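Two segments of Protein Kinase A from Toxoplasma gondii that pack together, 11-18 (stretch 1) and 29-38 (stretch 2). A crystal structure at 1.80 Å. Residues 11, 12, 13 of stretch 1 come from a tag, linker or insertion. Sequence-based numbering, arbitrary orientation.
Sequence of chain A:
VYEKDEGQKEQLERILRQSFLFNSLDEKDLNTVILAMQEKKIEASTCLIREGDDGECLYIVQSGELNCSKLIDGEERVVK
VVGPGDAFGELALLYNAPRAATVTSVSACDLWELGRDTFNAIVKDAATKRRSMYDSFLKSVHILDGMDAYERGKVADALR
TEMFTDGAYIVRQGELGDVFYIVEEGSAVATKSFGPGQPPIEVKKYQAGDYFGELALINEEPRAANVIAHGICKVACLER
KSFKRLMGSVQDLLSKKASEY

Stretch 1, residues 11-18: QLERILRQ
Stretch 2 29-38: DLNTVILAMQ

Both stretches are helical: 11-18 belongs to a helix that starts earlier in the chain, and 29-36 closes another, with most backbone angles near -60/-43, psi rising to -22° at A36 and -11° at Q18. The axes approach to 10.4 Å at 121° between their N-to-C directions, so the helices cross obliquely, nearer antiparallel than parallel. Register is set by E13 and I34, whose CA atoms lie 7.1 Å apart. No hydrogen bond crosses the contact; about 400 Å² is buried, both sides summed, mostly by apolar side chains.

D29 accepts the backbone bond from V33 (N to O, 3.0 Å) but makes no cross-contact, its carboxylate leading away. L30 (chi1 t, chi2 p) points toward stretch 1 and is the residue most covered there. Its CD1 lies 3.9 Å from L16 CB, while its CD2 sits 3.8 Å from OE2 of the tag-derived E13 and 3.7 Å from R17 NH2. That methyl lies over one face of the guanidinium, reached because R17 (t, p, p, chi4 -162°) starts sideways and bends nearer; its NH1 and NH2 are hydrogen-bonded elsewhere in the structure.

N31 points away, and T32 is out of reach. One turn after L30, V33 (t) brings CG1 to 3.9 Å from L16 CD1. I34 (m, t) leaves its backbone sideways, yet CD1 comes within 3.7 Å of E13 CA. Its CG1 is 3.6 Å from L16 CD1, and its CG2 is 4.0 Å from CD2 of tag-derived L12 (t, p). Thus L16 (m, t) directs CD1 to both V33 and I34.

L35 points away and A36 is out of reach. M37 leaves helical geometry (-75/141), although its N still bonds I34 O at 3.1 Å. Its side chain (m, chi2 -141°, p) places SD 4.1 Å from L16 CD1 and CB 4.0 Å from L12 CD2. Q38, extended at -120/135, turns away.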

# COMPACT_ATOMS: atom_id res chain seq x y z
N GLN A 11 4.19 -0.15 17.31
CA GLN A 11 4.37 0.83 16.25
C GLN A 11 5.00 0.19 15.04
O GLN A 11 4.62 0.51 13.90
CB GLN A 11 5.28 1.97 16.65
CG GLN A 11 4.74 2.84 17.75
CD GLN A 11 5.67 3.99 17.97
OE1 GLN A 11 5.75 4.90 17.13
NE2 GLN A 11 6.45 3.94 19.05
N LEU A 12 5.97 -0.66 15.28
CA LEU A 12 6.59 -1.42 14.18
C LEU A 12 5.59 -2.33 13.43
O LEU A 12 5.58 -2.36 12.19
CB LEU A 12 7.82 -2.18 14.69
CG LEU A 12 8.60 -3.00 13.66
CD1 LEU A 12 8.96 -2.19 12.39
CD2 LEU A 12 9.88 -3.52 14.26
N GLU A 13 4.72 -3.03 14.13
CA GLU A 13 3.71 -3.85 13.49
C GLU A 13 2.79 -3.03 12.60
O GLU A 13 2.44 -3.44 11.49
CB GLU A 13 2.85 -4.59 14.55
CG GLU A 13 1.97 -5.69 14.01
CD GLU A 13 0.66 -5.24 13.40
OE1 GLU A 13 0.28 -4.06 13.53
OE2 GLU A 13 0.00 -6.08 12.73
N ARG A 14 2.35 -1.87 13.10
CA ARG A 14 1.42 -1.02 12.35
C ARG A 14 2.06 -0.58 11.00
O ARG A 14 1.45 -0.71 9.93
CB ARG A 14 0.99 0.18 13.21
CG ARG A 14 0.07 1.19 12.52
CD ARG A 14 -0.25 2.43 13.38
NE ARG A 14 0.95 3.17 13.80
CZ ARG A 14 1.71 3.98 13.04
NH1 ARG A 14 1.42 4.22 11.76
NH2 ARG A 14 2.79 4.55 13.57
N ILE A 15 3.29 -0.11 11.05
CA ILE A 15 3.96 0.40 9.83
C ILE A 15 4.30 -0.77 8.91
O ILE A 15 4.16 -0.65 7.68
CB ILE A 15 5.18 1.35 10.04
CG1 ILE A 15 6.28 0.71 10.85
CG2 ILE A 15 4.74 2.63 10.75
CD1 ILE A 15 7.51 1.61 11.04
N LEU A 16 4.63 -1.93 9.46
CA LEU A 16 4.98 -3.06 8.59
C LEU A 16 3.78 -3.61 7.86
O LEU A 16 3.87 -3.90 6.66
CB LEU A 16 5.65 -4.22 9.34
CG LEU A 16 7.15 -4.13 9.51
CD1 LEU A 16 7.59 -5.34 10.32
CD2 LEU A 16 7.92 -4.10 8.20
N ARG A 17 2.68 -3.76 8.55
CA ARG A 17 1.46 -4.23 7.94
C ARG A 17 1.03 -3.32 6.80
O ARG A 17 0.49 -3.81 5.82
CB ARG A 17 0.34 -4.33 8.96
CG ARG A 17 -1.01 -4.72 8.39
CD ARG A 17 -0.96 -6.07 7.66
NE ARG A 17 -0.70 -7.17 8.62
CZ ARG A 17 -0.27 -8.40 8.28
NH1 ARG A 17 -0.01 -8.70 7.00
NH2 ARG A 17 -0.06 -9.34 9.23
N GLN A 18 1.24 -2.00 6.93
CA GLN A 18 0.93 -1.07 5.82
C GLN A 18 1.97 -0.99 4.70
O GLN A 18 1.69 -0.40 3.66
CB GLN A 18 0.66 0.34 6.37
CG GLN A 18 -0.62 0.42 7.19
CD GLN A 18 -1.82 -0.19 6.46
OE1 GLN A 18 -2.11 0.17 5.34
NE2 GLN A 18 -2.47 -1.17 7.09
N ASP A 29 4.32 -14.63 10.61
CA ASP A 29 5.46 -14.21 9.72
C ASP A 29 5.83 -12.78 9.91
O ASP A 29 7.02 -12.42 9.95
CB ASP A 29 5.19 -14.45 8.26
CG ASP A 29 5.43 -15.86 7.82
OD1 ASP A 29 6.10 -16.65 8.54
OD2 ASP A 29 4.97 -16.21 6.71
N LEU A 30 4.81 -11.93 10.10
CA LEU A 30 5.08 -10.56 10.39
C LEU A 30 5.78 -10.46 11.78
O LEU A 30 6.75 -9.71 11.93
CB LEU A 30 3.81 -9.71 10.32
CG LEU A 30 4.03 -8.20 10.14
CD1 LEU A 30 4.44 -7.90 8.72
CD2 LEU A 30 2.79 -7.41 10.48
N ASN A 31 5.31 -11.23 12.76
CA ASN A 31 5.98 -11.28 14.07
C ASN A 31 7.47 -11.72 13.99
O ASN A 31 8.32 -11.14 14.67
CB ASN A 31 5.19 -12.10 15.07
CG ASN A 31 5.80 -12.07 16.44
OD1 ASN A 31 6.46 -13.03 16.87
ND2 ASN A 31 5.61 -10.97 17.12
N THR A 32 7.77 -12.71 13.19
CA THR A 32 9.14 -13.14 12.92
C THR A 32 10.03 -12.07 12.28
O THR A 32 11.14 -11.82 12.71
CB THR A 32 9.06 -14.35 12.05
OG1 THR A 32 8.40 -15.35 12.79
CG2 THR A 32 10.41 -14.89 11.56
N VAL A 33 9.48 -11.37 11.29
CA VAL A 33 10.15 -10.17 10.74
C VAL A 33 10.39 -9.13 11.84
O VAL A 33 11.50 -8.63 11.97
CB VAL A 33 9.35 -9.53 9.56
CG1 VAL A 33 10.01 -8.23 9.15
CG2 VAL A 33 9.23 -10.48 8.38
N ILE A 34 9.39 -8.85 12.66
CA ILE A 34 9.54 -7.91 13.76
C ILE A 34 10.68 -8.36 14.68
O ILE A 34 11.56 -7.56 15.04
CB ILE A 34 8.22 -7.66 14.52
CG1 ILE A 34 7.26 -6.88 13.60
CG2 ILE A 34 8.41 -6.91 15.83
CD1 ILE A 34 5.83 -6.83 14.14
N LEU A 35 10.72 -9.66 14.97
CA LEU A 35 11.80 -10.18 15.88
C LEU A 35 13.19 -9.89 15.28
O LEU A 35 14.11 -9.50 16.01
CB LEU A 35 11.65 -11.68 16.07
CG LEU A 35 12.65 -12.34 17.05
CD1 LEU A 35 12.54 -11.73 18.43
CD2 LEU A 35 12.43 -13.83 17.10
N ALA A 36 13.31 -10.11 13.98
CA ALA A 36 14.56 -9.92 13.24
C ALA A 36 14.99 -8.48 13.09
O ALA A 36 16.17 -8.20 12.93
CB ALA A 36 14.50 -10.62 11.91
N MET A 37 14.06 -7.54 13.20
CA MET A 37 14.37 -6.14 12.95
C MET A 37 15.17 -5.49 14.09
O MET A 37 14.96 -5.81 15.27
CB MET A 37 13.09 -5.36 12.68
CG MET A 37 12.43 -5.91 11.43
SD MET A 37 11.68 -4.78 10.32
CE MET A 37 13.16 -3.93 10.01
N GLN A 38 16.12 -4.64 13.70
CA GLN A 38 16.94 -3.92 14.69
C GLN A 38 16.76 -2.44 14.54
O GLN A 38 16.75 -1.93 13.41
CB GLN A 38 18.38 -4.28 14.53
CG GLN A 38 18.58 -5.77 14.71
CD GLN A 38 20.04 -6.18 14.71
OE1 GLN A 38 20.95 -5.35 14.74
NE2 GLN A 38 20.28 -7.48 14.68